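Long-range contacts in microtubule-associated serine/threonine-protein kinase 4 (Homo sapiens, PDB 2W7R), which is probably a serine/threonine protein kinase whose PDZ domain, the fragment described here, probably binds short C-terminal peptide tails of partner proteins: residues Gln3-His8 against Cys47-Lys52; Tyr14-Arg19 against Glu75-Ser80; Arg19-Tyr24 against His34-Asn39; Ala53-Thr58 against Ile86-Phe91. All blocks are in the same frame, centred on the assembly; numbering follows the deposited sequence.

Contact 1: Gln3-His8 against Cys47-Lys52; sequences QPIVIH and CQAGLK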
loop_
_atom_site.group_PDB
_atom_site.type_symbol
_atom_site.label_atom_id
_atom_site.label_comp_id
_atom_site.label_asym_id
_atom_site.label_seq_id
_atom_site.Cartn_x
_atom_site.Cartn_y
_atom_site.Cartn_z
ATOM N N GLN A 3 -10.457 6.137 -14.323
ATOM C CA GLN A 3 -10.987 6.885 -13.189
ATOM C C GLN A 3 -12.240 7.656 -13.570
ATOM O O GLN A 3 -12.241 8.404 -14.551
ATOM C CB GLN A 3 -9.932 7.851 -12.645
ATOM C CG GLN A 3 -8.790 7.157 -11.938
ATOM C CD GLN A 3 -9.281 6.237 -10.841
ATOM O OE1 GLN A 3 -10.215 6.567 -10.110
ATOM N NE2 GLN A 3 -8.657 5.072 -10.725
ATOM N N PRO A 4 -13.317 7.479 -12.795
ATOM C CA PRO A 4 -13.393 6.597 -11.625
ATOM C C PRO A 4 -13.634 5.147 -12.027
ATOM O O PRO A 4 -13.977 4.880 -13.177
ATOM C CB PRO A 4 -14.626 7.116 -10.873
ATOM C CG PRO A 4 -15.079 8.360 -11.611
ATOM C CD PRO A 4 -14.573 8.214 -13.000
ATOM N N ILE A 5 -13.451 4.224 -11.087
ATOM C CA ILE A 5 -13.776 2.825 -11.317
ATOM C C ILE A 5 -15.268 2.643 -11.093
ATOM O O ILE A 5 -15.778 2.934 -10.015
ATOM C CB ILE A 5 -13.033 1.896 -10.339
ATOM C CG1 ILE A 5 -11.528 2.181 -10.353
ATOM C CG2 ILE A 5 -13.321 0.432 -10.675
ATOM C CD1 ILE A 5 -10.825 1.705 -11.593
ATOM N N VAL A 6 -15.975 2.170 -12.111
ATOM C CA VAL A 6 -17.405 1.942 -11.970
ATOM C C VAL A 6 -17.680 0.466 -11.740
ATOM O O VAL A 6 -17.291 -0.382 -12.540
ATOM C CB VAL A 6 -18.178 2.442 -13.197
ATOM C CG1 VAL A 6 -19.670 2.199 -13.019
ATOM C CG2 VAL A 6 -17.897 3.925 -13.416
ATOM N N ILE A 7 -18.341 0.158 -10.633
ATOM C CA ILE A 7 -18.624 -1.226 -10.297
ATOM C C ILE A 7 -20.125 -1.480 -10.357
ATOM O O ILE A 7 -20.902 -0.827 -9.658
ATOM C CB ILE A 7 -18.084 -1.594 -8.900
ATOM C CG1 ILE A 7 -16.599 -1.242 -8.788
ATOM C CG2 ILE A 7 -18.308 -3.076 -8.623
ATOM C CD1 ILE A 7 -16.028 -1.434 -7.384
ATOM N N HIS A 8 -20.528 -2.420 -11.210
ATOM C CA HIS A 8 -21.927 -2.808 -11.316
ATOM C C HIS A 8 -22.153 -4.093 -10.538
ATOM O O HIS A 8 -21.513 -5.111 -10.807
ATOM C CB HIS A 8 -22.323 -3.040 -12.775
ATOM C CG HIS A 8 -22.091 -1.863 -13.668
ATOM N ND1 HIS A 8 -23.082 -0.954 -13.971
ATOM C CD2 HIS A 8 -20.989 -1.455 -14.339
ATOM C CE1 HIS A 8 -22.599 -0.037 -14.791
ATOM N NE2 HIS A 8 -21.329 -0.316 -15.028
ATOM N N CYS A 47 -13.588 -7.058 -8.876
ATOM C CA CYS A 47 -12.488 -7.677 -9.604
ATOM C C CYS A 47 -12.628 -7.429 -11.103
ATOM O O CYS A 47 -11.662 -7.062 -11.774
ATOM C CB CYS A 47 -12.448 -9.179 -9.325
ATOM S SG CYS A 47 -11.155 -10.066 -10.217
ATOM N N GLN A 48 -13.839 -7.624 -11.618
ATOM C CA GLN A 48 -14.116 -7.408 -13.037
ATOM C C GLN A 48 -13.872 -5.957 -13.422
ATOM O O GLN A 48 -13.364 -5.668 -14.510
ATOM C CB GLN A 48 -15.567 -7.763 -13.362
ATOM C CG GLN A 48 -15.832 -9.238 -13.592
ATOM C CD GLN A 48 -17.180 -9.484 -14.253
ATOM O OE1 GLN A 48 -18.034 -8.571 -14.237
ATOM N NE2 GLN A 48 -17.384 -10.587 -14.792
ATOM N N ALA A 49 -14.251 -5.056 -12.520
ATOM C CA ALA A 49 -14.190 -3.616 -12.753
ATOM C C ALA A 49 -12.766 -3.071 -12.731
ATOM O O ALA A 49 -12.519 -1.950 -13.171
ATOM C CB ALA A 49 -15.047 -2.878 -11.732
ATOM N N GLY A 50 -11.835 -3.856 -12.207
ATOM C CA GLY A 50 -10.440 -3.461 -12.210
ATOM C C GLY A 50 -9.988 -2.774 -10.938
ATOM O O GLY A 50 -8.908 -2.185 -10.901
ATOM N N LEU A 51 -10.812 -2.835 -9.895
ATOM C CA LEU A 51 -10.402 -2.327 -8.590
ATOM C C LEU A 51 -9.276 -3.217 -8.096
ATOM O O LEU A 51 -9.336 -4.436 -8.255
ATOM C CB LEU A 51 -11.564 -2.372 -7.597
ATOM C CG LEU A 51 -11.358 -1.598 -6.297
ATOM C CD1 LEU A 51 -11.379 -0.108 -6.580
ATOM C CD2 LEU A 51 -12.427 -1.969 -5.276
ATOM N N LYS A 52 -8.249 -2.621 -7.496
ATOM C CA LYS A 52 -7.108 -3.416 -7.054
ATOM C C LYS A 52 -6.675 -3.164 -5.612
ATOM O O LYS A 52 -6.655 -2.031 -5.145
ATOM C CB LYS A 52 -5.924 -3.230 -8.004
ATOM C CG LYS A 52 -6.166 -3.836 -9.387
ATOM C CD LYS A 52 -4.894 -4.425 -9.966
#
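The Schellman turn that closes helix 45-49 rests, through A49 and the L51 that follows, on I5 and I7 of the edge strand 5-8. The A49 methyl packs between I5 and I7: CB lies 3.7 Å from I7 CG1, 3.9 Å from I5 CG2 and 3.5 Å from the carbonyl O of V6, whose own side chain turns away. With CG1 beside the backbone N (chi1 -52°), I5 CG2 lies anti to it, a setting that turns this methyl to the end of the helix, where it also meets A49 O at 3.5 Å. In the PDZ fold this short helix sits beside the first strand of the sheet, and here no hydrogen bond joins the two; the contact is apolar packing of methyls. G50, with positive phi, bends the chain out of the last turn while its N bonds C47 O at 3.2 Å. L51 follows, buried, and puts one methyl near each isoleucine: CD1 is 4.4 Å from I5 CG1, and CD2 is 4.2 Å from I7 CD1. F16 of strand 16-24 also touches I7 and L51, and I5 and I7 share backbone hydrogen bonds with I86 and V84 of strand 83-89.

Contact 2: Tyr14-Arg19 against Glu75-Ser80; sequences YGFTIR and ELLLKS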
loop_
_atom_site.group_PDB
_atom_site.type_symbol
_atom_site.label_atom_id
_atom_site.label_comp_id
_atom_site.label_asym_id
_atom_site.label_seq_id
_atom_site.Cartn_x
_atom_site.Cartn_y
_atom_site.Cartn_z
ATOM N N TYR A 14 -20.285 -5.782 -3.723
ATOM C CA TYR A 14 -19.331 -5.386 -4.750
ATOM C C TYR A 14 -18.134 -6.331 -4.773
ATOM O O TYR A 14 -17.557 -6.592 -5.831
ATOM C CB TYR A 14 -18.870 -3.943 -4.553
ATOM C CG TYR A 14 -19.992 -2.928 -4.504
ATOM C CD1 TYR A 14 -20.889 -2.797 -5.559
ATOM C CD2 TYR A 14 -20.141 -2.087 -3.408
ATOM C CE1 TYR A 14 -21.917 -1.860 -5.514
ATOM C CE2 TYR A 14 -21.160 -1.152 -3.354
ATOM C CZ TYR A 14 -22.045 -1.043 -4.407
ATOM O OH TYR A 14 -23.056 -0.110 -4.345
ATOM N N GLY A 15 -17.758 -6.833 -3.600
ATOM C CA GLY A 15 -16.723 -7.845 -3.499
ATOM C C GLY A 15 -15.358 -7.350 -3.049
ATOM O O GLY A 15 -14.332 -7.842 -3.517
ATOM N N PHE A 16 -15.329 -6.390 -2.132
ATOM C CA PHE A 16 -14.046 -5.946 -1.590
ATOM C C PHE A 16 -14.106 -5.478 -0.137
ATOM O O PHE A 16 -15.184 -5.290 0.427
ATOM C CB PHE A 16 -13.395 -4.884 -2.496
ATOM C CG PHE A 16 -14.112 -3.552 -2.521
ATOM C CD1 PHE A 16 -13.644 -2.484 -1.772
ATOM C CD2 PHE A 16 -15.227 -3.361 -3.321
ATOM C CE1 PHE A 16 -14.286 -1.258 -1.806
ATOM C CE2 PHE A 16 -15.873 -2.139 -3.357
ATOM C CZ PHE A 16 -15.404 -1.088 -2.602
ATOM N N THR A 17 -12.935 -5.317 0.467
ATOM C CA THR A 17 -12.840 -4.777 1.822
ATOM C C THR A 17 -11.896 -3.592 1.837
ATOM O O THR A 17 -10.963 -3.515 1.030
ATOM C CB THR A 17 -12.321 -5.818 2.829
ATOM O OG1 THR A 17 -11.014 -6.258 2.437
ATOM C CG2 THR A 17 -13.254 -7.019 2.879
ATOM N N ILE A 18 -12.145 -2.670 2.758
ATOM C CA ILE A 18 -11.302 -1.489 2.894
ATOM C C ILE A 18 -10.732 -1.416 4.295
ATOM O O ILE A 18 -11.335 -1.921 5.249
ATOM C CB ILE A 18 -12.084 -0.187 2.604
ATOM C CG1 ILE A 18 -13.125 0.072 3.691
ATOM C CG2 ILE A 18 -12.721 -0.236 1.215
ATOM C CD1 ILE A 18 -13.752 1.463 3.605
ATOM N N ARG A 19 -9.567 -0.794 4.419
ATOM C CA ARG A 19 -8.984 -0.548 5.726
ATOM C C ARG A 19 -8.461 0.870 5.845
ATOM O O ARG A 19 -7.972 1.452 4.869
ATOM C CB ARG A 19 -7.850 -1.529 6.017
ATOM C CG ARG A 19 -8.331 -2.916 6.385
ATOM C CD ARG A 19 -7.177 -3.835 6.731
ATOM N NE ARG A 19 -7.661 -5.144 7.176
ATOM C CZ ARG A 19 -6.870 -6.133 7.587
ATOM N NH1 ARG A 19 -5.549 -5.978 7.614
ATOM N NH2 ARG A 19 -7.403 -7.284 7.973
ATOM N N GLU A 75 -20.265 3.240 5.313
ATOM C CA GLU A 75 -21.649 3.678 5.160
ATOM C C GLU A 75 -21.925 4.239 3.763
ATOM O O GLU A 75 -22.998 4.012 3.203
ATOM C CB GLU A 75 -22.004 4.709 6.236
ATOM C CG GLU A 75 -23.494 4.971 6.380
ATOM C CD GLU A 75 -24.258 3.744 6.842
ATOM O OE1 GLU A 75 -23.620 2.790 7.343
ATOM O OE2 GLU A 75 -25.500 3.733 6.707
ATOM N N LEU A 76 -20.965 4.974 3.203
ATOM C CA LEU A 76 -21.101 5.476 1.835
ATOM C C LEU A 76 -21.241 4.327 0.838
ATOM O O LEU A 76 -22.059 4.384 -0.077
ATOM C CB LEU A 76 -19.911 6.356 1.439
ATOM C CG LEU A 76 -19.730 7.689 2.164
ATOM C CD1 LEU A 76 -18.545 8.451 1.591
ATOM C CD2 LEU A 76 -21.000 8.519 2.078
ATOM N N LEU A 77 -20.433 3.288 1.016
ATOM C CA LEU A 77 -20.461 2.142 0.110
ATOM C C LEU A 77 -21.755 1.350 0.270
ATOM O O LEU A 77 -22.289 0.815 -0.701
ATOM C CB LEU A 77 -19.237 1.248 0.341
ATOM C CG LEU A 77 -17.902 1.901 -0.054
ATOM C CD1 LEU A 77 -16.709 1.199 0.570
ATOM C CD2 LEU A 77 -17.757 1.964 -1.571
ATOM N N LEU A 78 -22.266 1.289 1.496
ATOM C CA LEU A 78 -23.481 0.528 1.774
ATOM C C LEU A 78 -24.743 1.177 1.208
ATOM O O LEU A 78 -25.631 0.486 0.710
ATOM C CB LEU A 78 -23.641 0.295 3.277
ATOM C CG LEU A 78 -22.631 -0.652 3.923
ATOM C CD1 LEU A 78 -22.875 -0.743 5.418
ATOM C CD2 LEU A 78 -22.692 -2.027 3.277
ATOM N N LYS A 79 -24.825 2.502 1.288
ATOM C CA LYS A 79 -26.009 3.210 0.811
ATOM C C LYS A 79 -26.014 3.349 -0.707
ATOM O O LYS A 79 -26.993 3.815 -1.292
ATOM C CB LYS A 79 -26.123 4.591 1.460
ATOM C CG LYS A 79 -25.183 5.646 0.884
ATOM C CD LYS A 79 -25.797 7.036 1.013
ATOM C CE LYS A 79 -24.743 8.116 1.224
ATOM N NZ LYS A 79 -23.793 8.235 0.084
ATOM N N SER A 80 -24.919 2.942 -1.343
ATOM C CA SER A 80 -24.782 3.089 -2.786
ATOM C C SER A 80 -25.739 2.174 -3.549
ATOM O O SER A 80 -26.244 2.542 -4.609
ATOM C CB SER A 80 -23.339 2.843 -3.226
ATOM O OG SER A 80 -23.158 3.207 -4.584
HETATM O O HOH W 1 -24.279 -0.997 -1.512
#
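Y14 and F16, set about G15 at the start of strand 16-24, meet L77 of helix 70-78 and S80 a little farther along the chain. From CA the Y14 side chain sets off toward that segment. CG lies anti to the carbonyl carbon (chi1 -56°), and the ring presents its edge to L77 and S80. On one flank of the ring CD1 rests against I7 CG2, 4.0 Å away; on the other CE2 comes to 3.5 Å from L77 O, which lies in the ring plane. At the tip, OH touches S80 CB at 3.2 Å. It also shares a water with the helix: the water lies 3.2 Å from Y14 OH and within bonding reach of L77 O (2.8 Å) and L78 O (3.0 Å), carbonyls that compete for its protons. The polar end of S80 is held elsewhere, by N61 ND2 and K83 O. The L77 side chain reaches F16 and I18. Its CD2 meets the edge of the F16 ring at CZ, 4.0 Å apart, the two side chains crossing at about a right angle, and its CD1 meets I18 CD1 at 4.2 Å. Y14-G15-F16 probably corresponds to the carboxylate-binding loop of PDZ domains, and F16, I18 and L77 probably help line the pocket for a ligand's last side chain. I86 of strand 83-89 packs on F16 and L77, V84 backs Y14, and I18 reaches H70, V73 and I74 of the same helix.

Contact 3: Arg19-Tyr24 against His34-Asn39; sequences RAIRVY and HHIVWN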
loop_
_atom_site.group_PDB
_atom_site.type_symbol
_atom_site.label_atom_id
_atom_site.label_comp_id
_atom_site.label_asym_id
_atom_site.label_seq_id
_atom_site.Cartn_x
_atom_site.Cartn_y
_atom_site.Cartn_z
ATOM N N ARG A 19 -9.567 -0.794 4.419
ATOM C CA ARG A 19 -8.984 -0.548 5.726
ATOM C C ARG A 19 -8.461 0.870 5.845
ATOM O O ARG A 19 -7.972 1.452 4.869
ATOM C CB ARG A 19 -7.850 -1.529 6.017
ATOM C CG ARG A 19 -8.331 -2.916 6.385
ATOM C CD ARG A 19 -7.177 -3.835 6.731
ATOM N NE ARG A 19 -7.661 -5.144 7.176
ATOM C CZ ARG A 19 -6.870 -6.133 7.587
ATOM N NH1 ARG A 19 -5.549 -5.978 7.614
ATOM N NH2 ARG A 19 -7.403 -7.284 7.973
ATOM N N ALA A 20 -8.566 1.418 7.050
ATOM C CA ALA A 20 -7.968 2.712 7.364
ATOM C C ALA A 20 -6.478 2.487 7.579
ATOM O O ALA A 20 -6.079 1.485 8.179
ATOM C CB ALA A 20 -8.589 3.288 8.619
ATOM N N ILE A 21 -5.658 3.400 7.078
ATOM C CA ILE A 21 -4.211 3.306 7.261
ATOM C C ILE A 21 -3.628 4.611 7.743
ATOM O O ILE A 21 -4.237 5.682 7.577
ATOM C CB ILE A 21 -3.476 2.874 5.962
ATOM C CG1 ILE A 21 -3.502 3.978 4.897
ATOM C CG2 ILE A 21 -4.073 1.569 5.427
ATOM C CD1 ILE A 21 -2.659 3.626 3.680
ATOM N N ARG A 22 -2.428 4.531 8.300
ATOM C CA ARG A 22 -1.647 5.729 8.591
ATOM C C ARG A 22 -0.316 5.595 7.900
ATOM O O ARG A 22 0.324 4.544 7.980
ATOM C CB ARG A 22 -1.378 5.885 10.077
ATOM C CG ARG A 22 -2.592 6.123 10.935
ATOM C CD ARG A 22 -2.159 6.279 12.392
ATOM N NE ARG A 22 -3.308 6.454 13.268
ATOM C CZ ARG A 22 -3.226 6.636 14.578
ATOM N NH1 ARG A 22 -2.037 6.676 15.174
ATOM N NH2 ARG A 22 -4.332 6.775 15.291
ATOM N N VAL A 23 0.126 6.668 7.259
ATOM C CA VAL A 23 1.383 6.627 6.525
ATOM C C VAL A 23 2.358 7.603 7.164
ATOM O O VAL A 23 2.116 8.817 7.182
ATOM C CB VAL A 23 1.158 6.971 5.054
ATOM C CG1 VAL A 23 2.489 6.994 4.307
ATOM C CG2 VAL A 23 0.203 5.961 4.429
ATOM N N TYR A 24 3.445 7.081 7.720
ATOM C CA TYR A 24 4.380 7.912 8.480
ATOM C C TYR A 24 5.515 8.390 7.599
ATOM O O TYR A 24 5.950 7.681 6.696
ATOM C CB TYR A 24 4.936 7.137 9.684
ATOM C CG TYR A 24 3.906 6.894 10.755
ATOM C CD1 TYR A 24 2.973 5.864 10.628
ATOM C CD2 TYR A 24 3.870 7.682 11.895
ATOM C CE1 TYR A 24 2.009 5.636 11.607
ATOM C CE2 TYR A 24 2.920 7.467 12.875
ATOM C CZ TYR A 24 1.999 6.431 12.730
ATOM O OH TYR A 24 1.055 6.240 13.719
ATOM N N HIS A 34 -5.459 7.576 5.365
ATOM C CA HIS A 34 -6.031 7.165 4.099
ATOM C C HIS A 34 -6.895 5.936 4.261
ATOM O O HIS A 34 -6.920 5.305 5.317
ATOM C CB HIS A 34 -4.928 6.845 3.089
ATOM C CG HIS A 34 -3.859 7.890 3.038
ATOM N ND1 HIS A 34 -3.910 8.962 2.172
ATOM C CD2 HIS A 34 -2.745 8.055 3.789
ATOM C CE1 HIS A 34 -2.853 9.728 2.373
ATOM N NE2 HIS A 34 -2.130 9.201 3.345
ATOM N N HIS A 35 -7.621 5.627 3.195
ATOM C CA HIS A 35 -8.449 4.428 3.123
ATOM C C HIS A 35 -7.972 3.641 1.937
ATOM O O HIS A 35 -7.908 4.155 0.812
ATOM C CB HIS A 35 -9.918 4.805 2.943
ATOM C CG HIS A 35 -10.446 5.655 4.055
ATOM N ND1 HIS A 35 -10.947 5.120 5.221
ATOM C CD2 HIS A 35 -10.510 6.999 4.199
ATOM C CE1 HIS A 35 -11.310 6.098 6.032
ATOM N NE2 HIS A 35 -11.054 7.249 5.436
ATOM N N ILE A 36 -7.643 2.381 2.172
ATOM C CA ILE A 36 -7.055 1.560 1.139
ATOM C C ILE A 36 -7.976 0.396 0.814
ATOM O O ILE A 36 -8.675 -0.117 1.688
ATOM C CB ILE A 36 -5.673 1.039 1.603
ATOM C CG1 ILE A 36 -4.865 0.496 0.438
ATOM C CG2 ILE A 36 -5.818 -0.003 2.704
ATOM C CD1 ILE A 36 -3.465 0.058 0.844
ATOM N N VAL A 37 -8.001 0.001 -0.453
ATOM C CA VAL A 37 -8.660 -1.241 -0.815
ATOM C C VAL A 37 -7.754 -2.353 -0.321
ATOM O O VAL A 37 -6.599 -2.466 -0.753
ATOM C CB VAL A 37 -8.850 -1.368 -2.324
ATOM C CG1 VAL A 37 -9.433 -2.736 -2.662
ATOM C CG2 VAL A 37 -9.753 -0.245 -2.829
ATOM N N TRP A 38 -8.257 -3.162 0.601
ATOM C CA TRP A 38 -7.412 -4.184 1.216
ATOM C C TRP A 38 -7.441 -5.496 0.449
ATOM O O TRP A 38 -6.408 -6.122 0.215
ATOM C CB TRP A 38 -7.798 -4.417 2.683
ATOM C CG TRP A 38 -6.818 -5.307 3.376
ATOM C CD1 TRP A 38 -7.045 -6.569 3.861
ATOM C CD2 TRP A 38 -5.433 -5.028 3.623
ATOM N NE1 TRP A 38 -5.890 -7.083 4.404
ATOM C CE2 TRP A 38 -4.888 -6.158 4.272
ATOM C CE3 TRP A 38 -4.605 -3.930 3.369
ATOM C CZ2 TRP A 38 -3.554 -6.219 4.671
ATOM C CZ3 TRP A 38 -3.278 -3.998 3.756
ATOM C CH2 TRP A 38 -2.767 -5.133 4.404
ATOM N N ASN A 39 -8.635 -5.918 0.061
ATOM C CA ASN A 39 -8.781 -7.146 -0.694
ATOM C C ASN A 39 -9.890 -7.008 -1.711
ATOM O O ASN A 39 -10.880 -6.319 -1.461
ATOM C CB ASN A 39 -9.088 -8.311 0.243
ATOM C CG ASN A 39 -9.192 -9.636 -0.494
ATOM O OD1 ASN A 39 -8.413 -9.912 -1.409
ATOM N ND2 ASN A 39 -10.158 -10.454 -0.106
#
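R19 sets CG anti to its carbonyl carbon (chi1 -76°) and runs extended from there to NE, while W38 sets CG anti to its backbone N (chi1 -172°); together these torsions lay the guanidinium flat on the indole. The planes are 11° apart. CZ stands 3.8 Å from the centroid of the five-membered ring, a cation-pi contact, and NH1 is 3.4 Å from W38 CE2, over the ring face. CD, on the same face, makes a CH-pi contact with that centroid at 3.8 Å. NH1 and NE1 are both donors, so the pair is held by stacking, not by a hydrogen bond. Strands 16-24 and 31-40 form the antiparallel hairpin of the PDZ fold: R19 N reaches I36 O at 3.0 Å and I21 N reaches H34 O at 2.9 Å, each with the reciprocal bond. W38 and N39 both face T17, a classic beta bulge that includes the stacked tryptophan. I21, H34 and I36 share the R19 face of the sheet, where I21 CG2 meets I36 CG2 at 3.6 Å. V23 CG2 lies 3.7 Å from H34 CD2, whose ring is held at NE2 by T32. I21-V23 pair antiparallel with a strand of the second subunit, where V23 of that chain packs on W38 and its Y24 on R19.

Contact 4: Ala53-Thr58 against Ile86-Phe91; sequences AGDLIT and ITTTPF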
loop_
_atom_site.group_PDB
_atom_site.type_symbol
_atom_site.label_atom_id
_atom_site.label_comp_id
_atom_site.label_asym_id
_atom_site.label_seq_id
_atom_site.Cartn_x
_atom_site.Cartn_y
_atom_site.Cartn_z
ATOM N N ALA A 53 -6.318 -4.240 -4.923
ATOM C CA ALA A 53 -5.746 -4.146 -3.588
ATOM C C ALA A 53 -4.550 -3.206 -3.603
ATOM O O ALA A 53 -3.724 -3.251 -4.521
ATOM C CB ALA A 53 -5.337 -5.518 -3.091
ATOM N N GLY A 54 -4.467 -2.352 -2.589
ATOM C CA GLY A 54 -3.424 -1.348 -2.527
ATOM C C GLY A 54 -3.827 0.026 -3.039
ATOM O O GLY A 54 -3.150 1.003 -2.757
ATOM N N ASP A 55 -4.918 0.095 -3.797
ATOM C CA ASP A 55 -5.440 1.363 -4.289
ATOM C C ASP A 55 -5.927 2.213 -3.125
ATOM O O ASP A 55 -6.657 1.725 -2.260
ATOM C CB ASP A 55 -6.612 1.113 -5.244
ATOM C CG ASP A 55 -6.163 0.654 -6.618
ATOM O OD1 ASP A 55 -5.114 1.135 -7.097
ATOM O OD2 ASP A 55 -6.871 -0.177 -7.220
ATOM N N LEU A 56 -5.532 3.484 -3.097
ATOM C CA LEU A 56 -6.094 4.411 -2.128
ATOM C C LEU A 56 -7.366 4.999 -2.704
ATOM O O LEU A 56 -7.394 5.417 -3.862
ATOM C CB LEU A 56 -5.118 5.552 -1.806
ATOM C CG LEU A 56 -3.775 5.213 -1.159
ATOM C CD1 LEU A 56 -3.010 6.473 -0.845
ATOM C CD2 LEU A 56 -3.978 4.397 0.111
ATOM N N ILE A 57 -8.408 5.057 -1.884
ATOM C CA ILE A 57 -9.688 5.592 -2.306
ATOM C C ILE A 57 -9.743 7.071 -1.967
ATOM O O ILE A 57 -9.455 7.456 -0.842
ATOM C CB ILE A 57 -10.840 4.912 -1.575
ATOM C CG1 ILE A 57 -10.874 3.421 -1.915
ATOM C CG2 ILE A 57 -12.154 5.602 -1.922
ATOM C CD1 ILE A 57 -11.851 2.610 -1.058
ATOM N N THR A 58 -10.108 7.901 -2.943
ATOM C CA THR A 58 -10.246 9.333 -2.676
ATOM C C THR A 58 -11.699 9.795 -2.707
ATOM O O THR A 58 -12.060 10.768 -2.047
ATOM C CB THR A 58 -9.393 10.212 -3.634
ATOM O OG1 THR A 58 -9.844 10.068 -4.986
ATOM C CG2 THR A 58 -7.921 9.832 -3.545
ATOM N N ILE A 86 -15.897 4.481 -7.739
ATOM C CA ILE A 86 -14.813 4.671 -6.777
ATOM C C ILE A 86 -13.623 5.343 -7.448
ATOM O O ILE A 86 -13.070 4.825 -8.419
ATOM C CB ILE A 86 -14.380 3.336 -6.136
ATOM C CG1 ILE A 86 -15.573 2.674 -5.447
ATOM C CG2 ILE A 86 -13.245 3.544 -5.133
ATOM C CD1 ILE A 86 -15.214 1.442 -4.673
ATOM N N THR A 87 -13.239 6.510 -6.939
ATOM C CA THR A 87 -12.071 7.197 -7.454
ATOM C C THR A 87 -10.866 6.775 -6.632
ATOM O O THR A 87 -10.897 6.815 -5.402
ATOM C CB THR A 87 -12.235 8.723 -7.379
ATOM O OG1 THR A 87 -13.470 9.105 -8.000
ATOM C CG2 THR A 87 -11.074 9.423 -8.072
ATOM N N THR A 88 -9.811 6.352 -7.315
ATOM C CA THR A 88 -8.616 5.865 -6.643
ATOM C C THR A 88 -7.372 6.577 -7.141
ATOM O O THR A 88 -7.376 7.192 -8.213
ATOM C CB THR A 88 -8.425 4.350 -6.860
ATOM O OG1 THR A 88 -8.146 4.093 -8.242
ATOM C CG2 THR A 88 -9.673 3.582 -6.444
ATOM N N THR A 89 -6.308 6.486 -6.355
ATOM C CA THR A 89 -5.027 7.068 -6.716
ATOM C C THR A 89 -3.903 6.106 -6.313
ATOM O O THR A 89 -4.066 5.317 -5.386
ATOM C CB THR A 89 -4.844 8.431 -6.023
ATOM O OG1 THR A 89 -3.738 9.130 -6.606
ATOM C CG2 THR A 89 -4.607 8.248 -4.525
ATOM N N PRO A 90 -2.763 6.161 -7.018
ATOM C CA PRO A 90 -1.653 5.246 -6.719
ATOM C C PRO A 90 -1.111 5.422 -5.302
ATOM O O PRO A 90 -1.031 6.548 -4.810
ATOM C CB PRO A 90 -0.580 5.649 -7.737
ATOM C CG PRO A 90 -1.329 6.319 -8.844
ATOM C CD PRO A 90 -2.494 6.998 -8.200
ATOM N N PHE A 91 -0.747 4.315 -4.659
ATOM C CA PHE A 91 -0.160 4.353 -3.321
ATOM C C PHE A 91 1.367 4.287 -3.449
ATOM O O PHE A 91 1.989 3.235 -3.280
ATOM C CB PHE A 91 -0.735 3.213 -2.461
ATOM C CG PHE A 91 -0.358 3.276 -1.003
ATOM C CD1 PHE A 91 0.267 4.387 -0.462
ATOM C CD2 PHE A 91 -0.649 2.212 -0.173
ATOM C CE1 PHE A 91 0.603 4.424 0.891
ATOM C CE2 PHE A 91 -0.326 2.244 1.176
ATOM C CZ PHE A 91 0.307 3.345 1.708
HETATM O O HOH W 2 -1.705 1.720 -5.583
#
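The carbonyl O of T87 is gripped from one strand of the pair by T58 and I57. T58 N donates to it at 2.8 Å along a nearly straight bond (170°), I57 CA makes a CA-H...O contact at 3.5 Å, and T58 OG1 lies close enough for a weak bond that is not settled. One step along, L56 and T89 form a hydrogen-bonded antiparallel pair: T89 N to L56 O is 2.9 Å, and L56 N to T89 O is longer, at 3.3 Å. The side chains divide between the two faces of the sheet. On one, I57 CG2 and I86 CG2 meet at 4.0 Å in the buried core, where I18 and F16 join them. On the other, T58 CG2 lies 3.8 Å from T89 CG2, and L56 meets F91. The phenylalanine has CG anti to its backbone N (chi1 -171°), which brings the ring against the L56 side chain, and L56 CD2 sits 4.1 Å from the ring centroid, over one face, in a CH-pi contact. F91 is also packed by I21, V23 and I36, and by W38 of the second subunit. A water accepts from F91 N at 2.9 Å and bonds weakly to G54 O, joining the loop ahead of strand 56-60 to the chain after strand 83-89. The carbonyls of T87, L56 and T89 are thus each used by a main-chain N-H, so the pairing rests on the backbone, with the OG1 and CA-H approaches as lesser additions and the water carrying the link on past the last direct bond.

The contacts touch one another pairwise. Contacts 1 and 2 meet where L51 CD2 comes within 3.6 Å of F16 CG, and contact 2 meets contact 4 where L77 CD2 is 4.0 Å from I86 CD1. Contact 3 shares R19 with contact 2 and joins contact 4 through V37, whose O is 2.8 Å from G54 N; their centres are about 9 Å apart. I5 O lies 2.8 Å from I86 N, a probable hydrogen bond between neighbouring strands that links contacts 1 and 4. The presumed peptide groove runs between strand 16-24 and helix 70-78, at contact 2, while contacts 3 and 4 both touch the second subunit.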